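Local atomic coordinates of sulfide-quinone reductase (Aquifex aeolicus, PDB entry 3HYW), a protein that oxidises hydrogen sulfide with an FAD cofactor, passing the electrons to a quinone and building up polysulfide that is released typically as cyclooctasulfur. Residues A[137-142]-A[165-170]; A[88-91]-A[95-98]; A[234-239]-A[304-309]. All coordinates share one frame; numbering follows the deposited sequence.

How the contacts relate
The three contacts lie in one chain and share no elements. Contact 1 is a buried side-chain contact between helices 126-141 and 158-173, on one flank of the mixed sheet. Contact 2, equally buried for the most part, pairs two strands of a small antiparallel sheet on the other side of the chain's centre, about 45 Å away between centres. Contact 3 is more superficial, a loop-to-loop touch centred about 29 Å from contact 1. Their chemistry differs accordingly: backbone hydrogen bonds and a lysine-threonine bond join the strands of contact 2, contact 1 is van der Waals packing of leucines, a tyrosine and the methylene of a glutamate, and a single leucine carries contact 3.

Contact 1. Residues A[137-142]-A[165-170]; sequences QELYAN and LMLHYE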
loop_
_atom_site.group_PDB
_atom_site.type_symbol
_atom_site.label_atom_id
_atom_site.label_comp_id
_atom_site.label_asym_id
_atom_site.label_seq_id
_atom_site.Cartn_x
_atom_site.Cartn_y
_atom_site.Cartn_z
ATOM N N GLN A 137 2.907 -31.034 16.968
ATOM C CA GLN A 137 3.737 -31.369 18.129
ATOM C C GLN A 137 5.177 -31.670 17.710
ATOM O O GLN A 137 6.127 -31.262 18.384
ATOM C CB GLN A 137 3.133 -32.546 18.912
ATOM C CG GLN A 137 1.837 -32.216 19.670
ATOM C CD GLN A 137 2.039 -31.211 20.807
ATOM O OE1 GLN A 137 1.414 -30.149 20.829
ATOM N NE2 GLN A 137 2.920 -31.542 21.749
ATOM N N GLU A 138 5.317 -32.360 16.577
ATOM C CA GLU A 138 6.610 -32.698 15.973
ATOM C C GLU A 138 7.375 -31.457 15.475
ATOM O O GLU A 138 8.606 -31.427 15.496
ATOM C CB GLU A 138 6.386 -33.693 14.827
ATOM C CG GLU A 138 7.652 -34.257 14.179
ATOM C CD GLU A 138 7.371 -35.085 12.921
ATOM O OE1 GLU A 138 6.191 -35.432 12.667
ATOM O OE2 GLU A 138 8.341 -35.393 12.185
ATOM N N LEU A 139 6.642 -30.443 15.023
ATOM C CA LEU A 139 7.250 -29.186 14.590
ATOM C C LEU A 139 7.825 -28.382 15.761
ATOM O O LEU A 139 8.909 -27.808 15.649
ATOM C CB LEU A 139 6.250 -28.336 13.803
ATOM C CG LEU A 139 6.683 -26.909 13.449
ATOM C CD1 LEU A 139 7.731 -26.903 12.324
ATOM C CD2 LEU A 139 5.475 -26.062 13.091
ATOM N N TYR A 140 7.100 -28.344 16.877
ATOM C CA TYR A 140 7.555 -27.631 18.073
ATOM C C TYR A 140 8.813 -28.280 18.656
ATOM O O TYR A 140 9.713 -27.585 19.137
ATOM C CB TYR A 140 6.459 -27.578 19.148
ATOM C CG TYR A 140 5.090 -27.109 18.685
ATOM C CD1 TYR A 140 3.936 -27.779 19.096
ATOM C CD2 TYR A 140 4.944 -25.994 17.852
ATOM C CE1 TYR A 140 2.668 -27.356 18.692
ATOM C CE2 TYR A 140 3.676 -25.566 17.433
ATOM C CZ TYR A 140 2.549 -26.253 17.858
ATOM O OH TYR A 140 1.297 -25.840 17.459
ATOM N N ALA A 141 8.856 -29.612 18.606
ATOM C CA ALA A 141 9.996 -30.396 19.072
ATOM C C ALA A 141 11.222 -30.176 18.183
ATOM O O ALA A 141 12.333 -29.990 18.680
ATOM C CB ALA A 141 9.629 -31.874 19.121
ATOM N N ASN A 142 11.003 -30.195 16.870
ATOM C CA ASN A 142 12.070 -29.997 15.896
ATOM C C ASN A 142 11.709 -28.907 14.891
ATOM O O ASN A 142 11.218 -29.205 13.798
ATOM C CB ASN A 142 12.404 -31.316 15.198
ATOM C CG ASN A 142 13.015 -32.333 16.146
ATOM O OD1 ASN A 142 14.143 -32.162 16.618
ATOM N ND2 ASN A 142 12.270 -33.395 16.436
ATOM N N LEU A 165 -1.803 -17.672 11.019
ATOM C CA LEU A 165 -1.643 -16.659 12.056
ATOM C C LEU A 165 -1.766 -17.232 13.468
ATOM O O LEU A 165 -1.078 -16.774 14.393
ATOM C CB LEU A 165 -2.586 -15.478 11.813
ATOM C CG LEU A 165 -2.113 -14.670 10.601
ATOM C CD1 LEU A 165 -3.196 -13.801 10.043
ATOM C CD2 LEU A 165 -0.869 -13.852 10.937
ATOM N N MET A 166 -2.608 -18.257 13.609
ATOM C CA MET A 166 -2.741 -19.025 14.855
ATOM C C MET A 166 -1.440 -19.739 15.204
ATOM O O MET A 166 -1.031 -19.760 16.364
ATOM C CB MET A 166 -3.866 -20.062 14.740
ATOM C CG MET A 166 -5.259 -19.478 14.720
ATOM S SD MET A 166 -6.530 -20.759 14.640
ATOM C CE MET A 166 -7.968 -19.744 14.780
ATOM N N LEU A 167 -0.817 -20.337 14.192
ATOM C CA LEU A 167 0.451 -21.031 14.365
ATOM C C LEU A 167 1.564 -20.057 14.755
ATOM O O LEU A 167 2.322 -20.332 15.677
ATOM C CB LEU A 167 0.818 -21.824 13.107
ATOM C CG LEU A 167 2.082 -22.696 13.161
ATOM C CD1 LEU A 167 2.048 -23.665 14.355
ATOM C CD2 LEU A 167 2.278 -23.444 11.853
ATOM N N HIS A 168 1.643 -18.917 14.069
ATOM C CA HIS A 168 2.553 -17.831 14.464
ATOM C C HIS A 168 2.382 -17.460 15.945
ATOM O O HIS A 168 3.364 -17.330 16.681
ATOM C CB HIS A 168 2.341 -16.587 13.585
ATOM C CG HIS A 168 2.969 -15.346 14.141
ATOM N ND1 HIS A 168 4.316 -15.078 14.028
ATOM C CD2 HIS A 168 2.438 -14.310 14.837
ATOM C CE1 HIS A 168 4.588 -13.930 14.620
ATOM N NE2 HIS A 168 3.466 -13.443 15.121
ATOM N N TYR A 169 1.129 -17.277 16.359
ATOM C CA TYR A 169 0.787 -16.958 17.739
ATOM C C TYR A 169 1.310 -18.033 18.695
ATOM O O TYR A 169 1.975 -17.718 19.684
ATOM C CB TYR A 169 -0.732 -16.780 17.892
ATOM C CG TYR A 169 -1.195 -16.622 19.326
ATOM C CD1 TYR A 169 -1.182 -15.375 19.953
ATOM C CD2 TYR A 169 -1.652 -17.719 20.056
ATOM C CE1 TYR A 169 -1.604 -15.227 21.277
ATOM C CE2 TYR A 169 -2.082 -17.578 21.382
ATOM C CZ TYR A 169 -2.056 -16.333 21.977
ATOM O OH TYR A 169 -2.477 -16.194 23.278
ATOM N N GLU A 170 1.022 -19.294 18.378
ATOM C CA GLU A 170 1.457 -20.433 19.189
ATOM C C GLU A 170 2.978 -20.516 19.310
ATOM O O GLU A 170 3.505 -20.741 20.401
ATOM C CB GLU A 170 0.893 -21.740 18.615
ATOM C CG GLU A 170 1.288 -23.014 19.372
ATOM C CD GLU A 170 0.640 -23.138 20.749
ATOM O OE1 GLU A 170 -0.483 -22.616 20.952
ATOM O OE2 GLU A 170 1.259 -23.774 21.628
#
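Tyr140 reaches across from helix 126-141 to Leu167 and Glu170 of helix 158-173; the axes of the two segments come no closer than 12.6 Å, at an angle of 43°, so long side chains have to bridge them. The tyrosine CG lies beside its own backbone N and opposite the carbonyl carbon (chi1 -50°), which sends the ring across the gap with its hydroxyl end leading. Its OH comes within 3.4 Å of Glu170 CG, and the two side chains lie nearly perpendicular. Leu167 comes from another side: its CD1 sits at the ring edge, close to the ring plane, 4.0 Å from Tyr140 CE2. Deeper in, Leu139 CD2 approaches Leu167 CD2 at 4.3 Å, and both leucines also rest on Val146 of strand 146-150. The two helices thus pack against the same strand, and helix 158-173 forms the beta-alpha-beta connection from it to the parallel strand 182-185.

With CG opposite its backbone N, Glu170 sets this methylene against the tyrosine, and the bend at chi2 (70°) turns the carboxylate to its partners, Arg174 (salt bridge) and Trp52 (hydrogen bond). Arg174 also makes a cation-pi contact with the Tyr140 ring. The contact is therefore van der Waals packing, a phenol hydroxyl included, beside a buried charge, and the pairing with Arg174 would be expected to keep Glu170 ionised.

Contact 2. Residues A[88-91]-A[95-98]; sequences VTTQ and KIEY
Val88 and Ile96 form a hydrogen-bonded antiparallel pair, with Val88 N to Ile96 O and Ile96 N to Val88 O both 2.8 Å and nearly straight, while Thr89 and Lys95 follow as a non-hydrogen-bonded pair with CA atoms 4.6 Å apart. On the latter pair's face of the sheet, Lys95 bends at its second torsion (chi2 -87°), folding the chain back across Thr89. NZ thereby donates a hydrogen bond to Thr89 OG1 at 2.9 Å, and CD and CE cross the threonine at a slant, CD the nearer of the two to its OG1. A valine in place of Thr89 would remove the hydroxyl, so that Lys95 would probably lose this acceptor and its ammonium end be left to swing away from the strand.

The two strands are a beta hairpin and the last two strands of the meander 78-82, 87-90, 95-97, the three-stranded antiparallel sheet familiar from the FAD-binding domain of the disulfide reductase family. Val88 and Ile96 point from the other face to strand 4-8 of the parallel sheet, touching Ile8 and Val6 respectively; strand 4-8 leads into the glycine-rich segment that binds FAD. Val88 CG2 touches the Tyr98 ring 3.8 Å from both CD1 and CE1, the side chains crossing at about a right angle. Thr90 holds OG1 between its backbone N and carbonyl carbon (chi1 62°), which puts CG2 opposite the carbonyl carbon and brings it to Ile96 CD1 at 3.7 Å.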
loop_
_atom_site.group_PDB
_atom_site.type_symbol
_atom_site.label_atom_id
_atom_site.label_comp_id
_atom_site.label_asym_id
_atom_site.label_seq_id
_atom_site.Cartn_x
_atom_site.Cartn_y
_atom_site.Cartn_z
ATOM N N VAL A 88 -34.107 -41.723 -2.403
ATOM C CA VAL A 88 -32.711 -41.751 -1.991
ATOM C C VAL A 88 -32.412 -43.162 -1.490
ATOM O O VAL A 88 -33.227 -43.767 -0.781
ATOM C CB VAL A 88 -32.421 -40.716 -0.868
ATOM C CG1 VAL A 88 -30.927 -40.681 -0.514
ATOM C CG2 VAL A 88 -32.879 -39.330 -1.285
ATOM N N THR A 89 -31.250 -43.685 -1.865
ATOM C CA THR A 89 -30.813 -44.989 -1.389
ATOM C C THR A 89 -29.555 -44.826 -0.551
ATOM O O THR A 89 -28.623 -44.135 -0.954
ATOM C CB THR A 89 -30.551 -45.968 -2.557
ATOM O OG1 THR A 89 -31.590 -45.839 -3.533
ATOM C CG2 THR A 89 -30.488 -47.412 -2.060
ATOM N N THR A 90 -29.539 -45.460 0.618
ATOM C CA THR A 90 -28.381 -45.402 1.506
ATOM C C THR A 90 -27.383 -46.512 1.180
ATOM O O THR A 90 -27.679 -47.410 0.387
ATOM C CB THR A 90 -28.788 -45.465 2.999
ATOM O OG1 THR A 90 -29.437 -46.711 3.269
ATOM C CG2 THR A 90 -29.722 -44.318 3.360
ATOM N N GLN A 91 -26.207 -46.446 1.802
ATOM C CA GLN A 91 -25.136 -47.416 1.578
ATOM C C GLN A 91 -25.556 -48.860 1.894
ATOM O O GLN A 91 -25.147 -49.790 1.203
ATOM C CB GLN A 91 -23.890 -47.017 2.375
ATOM C CG GLN A 91 -22.596 -47.682 1.911
ATOM C CD GLN A 91 -21.353 -46.851 2.216
ATOM O OE1 GLN A 91 -21.271 -46.176 3.245
ATOM N NE2 GLN A 91 -20.375 -46.903 1.313
ATOM N N LYS A 95 -34.147 -47.791 0.904
ATOM C CA LYS A 95 -34.784 -46.845 -0.011
ATOM C C LYS A 95 -35.714 -45.908 0.740
ATOM O O LYS A 95 -36.660 -46.347 1.398
ATOM C CB LYS A 95 -35.578 -47.575 -1.099
ATOM C CG LYS A 95 -34.744 -48.291 -2.141
ATOM C CD LYS A 95 -34.359 -47.377 -3.297
ATOM C CE LYS A 95 -33.813 -48.192 -4.463
ATOM N NZ LYS A 95 -33.121 -47.341 -5.468
ATOM N N ILE A 96 -35.448 -44.613 0.626
ATOM C CA ILE A 96 -36.248 -43.586 1.280
ATOM C C ILE A 96 -36.900 -42.709 0.213
ATOM O O ILE A 96 -36.216 -42.112 -0.621
ATOM C CB ILE A 96 -35.383 -42.735 2.248
ATOM C CG1 ILE A 96 -34.765 -43.631 3.324
ATOM C CG2 ILE A 96 -36.216 -41.653 2.923
ATOM C CD1 ILE A 96 -33.302 -43.428 3.525
ATOM N N GLU A 97 -38.226 -42.649 0.236
ATOM C CA GLU A 97 -38.977 -41.844 -0.717
ATOM C C GLU A 97 -39.140 -40.433 -0.170
ATOM O O GLU A 97 -39.200 -40.234 1.048
ATOM C CB GLU A 97 -40.337 -42.489 -0.996
ATOM C CG GLU A 97 -40.911 -42.175 -2.367
ATOM C CD GLU A 97 -41.607 -43.369 -2.977
ATOM O OE1 GLU A 97 -40.909 -44.228 -3.560
ATOM O OE2 GLU A 97 -42.852 -43.448 -2.880
ATOM N N TYR A 98 -39.185 -39.449 -1.062
ATOM C CA TYR A 98 -39.346 -38.061 -0.635
ATOM C C TYR A 98 -40.345 -37.300 -1.494
ATOM O O TYR A 98 -40.562 -37.634 -2.659
ATOM C CB TYR A 98 -37.989 -37.331 -0.606
ATOM C CG TYR A 98 -37.301 -37.187 -1.950
ATOM C CD1 TYR A 98 -36.260 -38.041 -2.315
ATOM C CD2 TYR A 98 -37.680 -36.186 -2.851
ATOM C CE1 TYR A 98 -35.616 -37.908 -3.549
ATOM C CE2 TYR A 98 -37.048 -36.046 -4.085
ATOM C CZ TYR A 98 -36.018 -36.908 -4.427
ATOM O OH TYR A 98 -35.400 -36.778 -5.645
#

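Contact 3. Residues A[234-239]-A[304-309]; sequences EDLNGN and TPIPTG
Leu236, at the tip of a beta hairpin, lays its isobutyl group against Pro305 and Ile306 of the loop that leads to helix 314-332. The hairpin joins strands 230-234 and 240-244 through a type I turn from Asp235 to Gly238 with a G1 bulge at Gly238, and Leu236 takes the first corner of the turn. With CG opposite its carbonyl carbon (chi1 -79°), the leucine points at the other loop and divides its two methyls between the partners. CD1 meets Pro305 CB at 3.6 Å, whereas CD2 comes to Ile306 CD1 at 3.8 Å while also staying near the proline CB. Each pairing is slanted, so the branched end straddles two consecutive residues. Ile306 gets there by its long arm, CG1 carrying CD1 outward to the leucine, and its side chain also touches Ser187. Further along, Pro307 and Gly309 make backbone hydrogen bonds with Gly153 and Val154, tying this loop to the segment that follows strand 146-150.

Behind Leu236 the turn is braced by Asp235, whose OD1 accepts a weak bond from Asn237 N and a hydrogen bond from Asn239 N, 3.0 Å long and arriving on the syn side, 35° out of the carboxylate plane.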
loop_
_atom_site.group_PDB
_atom_site.type_symbol
_atom_site.label_atom_id
_atom_site.label_comp_id
_atom_site.label_asym_id
_atom_site.label_seq_id
_atom_site.Cartn_x
_atom_site.Cartn_y
_atom_site.Cartn_z
ATOM N N GLU A 234 4.359 -23.697 -9.479
ATOM C CA GLU A 234 4.591 -23.220 -10.829
ATOM C C GLU A 234 4.049 -21.796 -10.951
ATOM O O GLU A 234 2.909 -21.527 -10.561
ATOM C CB GLU A 234 3.877 -24.148 -11.807
ATOM C CG GLU A 234 4.224 -23.962 -13.266
ATOM C CD GLU A 234 3.528 -24.973 -14.159
ATOM O OE1 GLU A 234 3.474 -26.169 -13.794
ATOM O OE2 GLU A 234 3.041 -24.573 -15.239
ATOM N N ASP A 235 4.861 -20.879 -11.474
ATOM C CA ASP A 235 4.356 -19.535 -11.745
ATOM C C ASP A 235 3.585 -19.492 -13.067
ATOM O O ASP A 235 3.433 -20.521 -13.736
ATOM C CB ASP A 235 5.455 -18.457 -11.648
ATOM C CG ASP A 235 6.570 -18.627 -12.675
ATOM O OD1 ASP A 235 6.361 -19.258 -13.738
ATOM O OD2 ASP A 235 7.669 -18.096 -12.413
ATOM N N LEU A 236 3.089 -18.309 -13.426
ATOM C CA LEU A 236 2.286 -18.134 -14.639
ATOM C C LEU A 236 3.096 -18.188 -15.932
ATOM O O LEU A 236 2.525 -18.306 -17.020
ATOM C CB LEU A 236 1.481 -16.834 -14.564
ATOM C CG LEU A 236 0.213 -16.910 -13.719
ATOM C CD1 LEU A 236 -0.152 -15.534 -13.239
ATOM C CD2 LEU A 236 -0.940 -17.532 -14.502
ATOM N N ASN A 237 4.419 -18.099 -15.814
ATOM C CA ASN A 237 5.316 -18.305 -16.951
ATOM C C ASN A 237 5.598 -19.789 -17.199
ATOM O O ASN A 237 6.295 -20.143 -18.153
ATOM C CB ASN A 237 6.641 -17.552 -16.749
ATOM C CG ASN A 237 6.467 -16.039 -16.693
ATOM O OD1 ASN A 237 7.285 -15.336 -16.098
ATOM N ND2 ASN A 237 5.407 -15.531 -17.316
ATOM N N GLY A 238 5.063 -20.647 -16.329
ATOM C CA GLY A 238 5.248 -22.096 -16.440
ATOM C C GLY A 238 6.525 -22.605 -15.792
ATOM O O GLY A 238 6.824 -23.802 -15.843
ATOM N N ASN A 239 7.276 -21.691 -15.182
ATOM C CA ASN A 239 8.507 -22.036 -14.476
ATOM C C ASN A 239 8.227 -22.611 -13.097
ATOM O O ASN A 239 7.431 -22.057 -12.339
ATOM C CB ASN A 239 9.412 -20.809 -14.364
ATOM C CG ASN A 239 9.743 -20.208 -15.718
ATOM O OD1 ASN A 239 9.985 -20.929 -16.685
ATOM N ND2 ASN A 239 9.744 -18.881 -15.794
ATOM N N THR A 304 -9.639 -15.975 -12.102
ATOM C CA THR A 304 -8.312 -15.508 -11.703
ATOM C C THR A 304 -7.244 -16.239 -12.527
ATOM O O THR A 304 -7.524 -17.310 -13.053
ATOM C CB THR A 304 -8.094 -15.724 -10.200
ATOM O OG1 THR A 304 -8.404 -17.080 -9.873
ATOM C CG2 THR A 304 -9.012 -14.803 -9.395
ATOM N N PRO A 305 -6.028 -15.657 -12.659
ATOM C CA PRO A 305 -4.975 -16.305 -13.467
ATOM C C PRO A 305 -4.679 -17.748 -13.036
ATOM O O PRO A 305 -4.492 -18.621 -13.885
ATOM C CB PRO A 305 -3.764 -15.401 -13.248
ATOM C CG PRO A 305 -4.355 -14.057 -12.950
ATOM C CD PRO A 305 -5.567 -14.369 -12.108
ATOM N N ILE A 306 -4.635 -17.988 -11.731
ATOM C CA ILE A 306 -4.652 -19.345 -11.194
ATOM C C ILE A 306 -6.091 -19.576 -10.728
ATOM O O ILE A 306 -6.607 -18.793 -9.931
ATOM C CB ILE A 306 -3.647 -19.529 -10.016
ATOM C CG1 ILE A 306 -2.230 -19.044 -10.396
ATOM C CG2 ILE A 306 -3.649 -20.970 -9.510
ATOM C CD1 ILE A 306 -1.540 -19.826 -11.529
ATOM N N PRO A 307 -6.753 -20.634 -11.239
ATOM C CA PRO A 307 -8.179 -20.796 -10.943
ATOM C C PRO A 307 -8.498 -20.835 -9.451
ATOM O O PRO A 307 -7.813 -21.511 -8.678
ATOM C CB PRO A 307 -8.531 -22.129 -11.619
ATOM C CG PRO A 307 -7.513 -22.267 -12.713
ATOM C CD PRO A 307 -6.253 -21.715 -12.112
ATOM N N THR A 308 -9.522 -20.077 -9.063
ATOM C CA THR A 308 -10.053 -20.093 -7.701
ATOM C C THR A 308 -11.583 -20.106 -7.757
ATOM O O THR A 308 -12.172 -19.771 -8.777
ATOM C CB THR A 308 -9.584 -18.876 -6.862
ATOM O OG1 THR A 308 -10.054 -17.660 -7.464
ATOM C CG2 THR A 308 -8.065 -18.830 -6.744
ATOM N N GLY A 309 -12.217 -20.488 -6.656
ATOM C CA GLY A 309 -13.674 -20.540 -6.598
ATOM C C GLY A 309 -14.233 -19.705 -5.466
ATOM O O GLY A 309 -13.481 -19.137 -4.665
#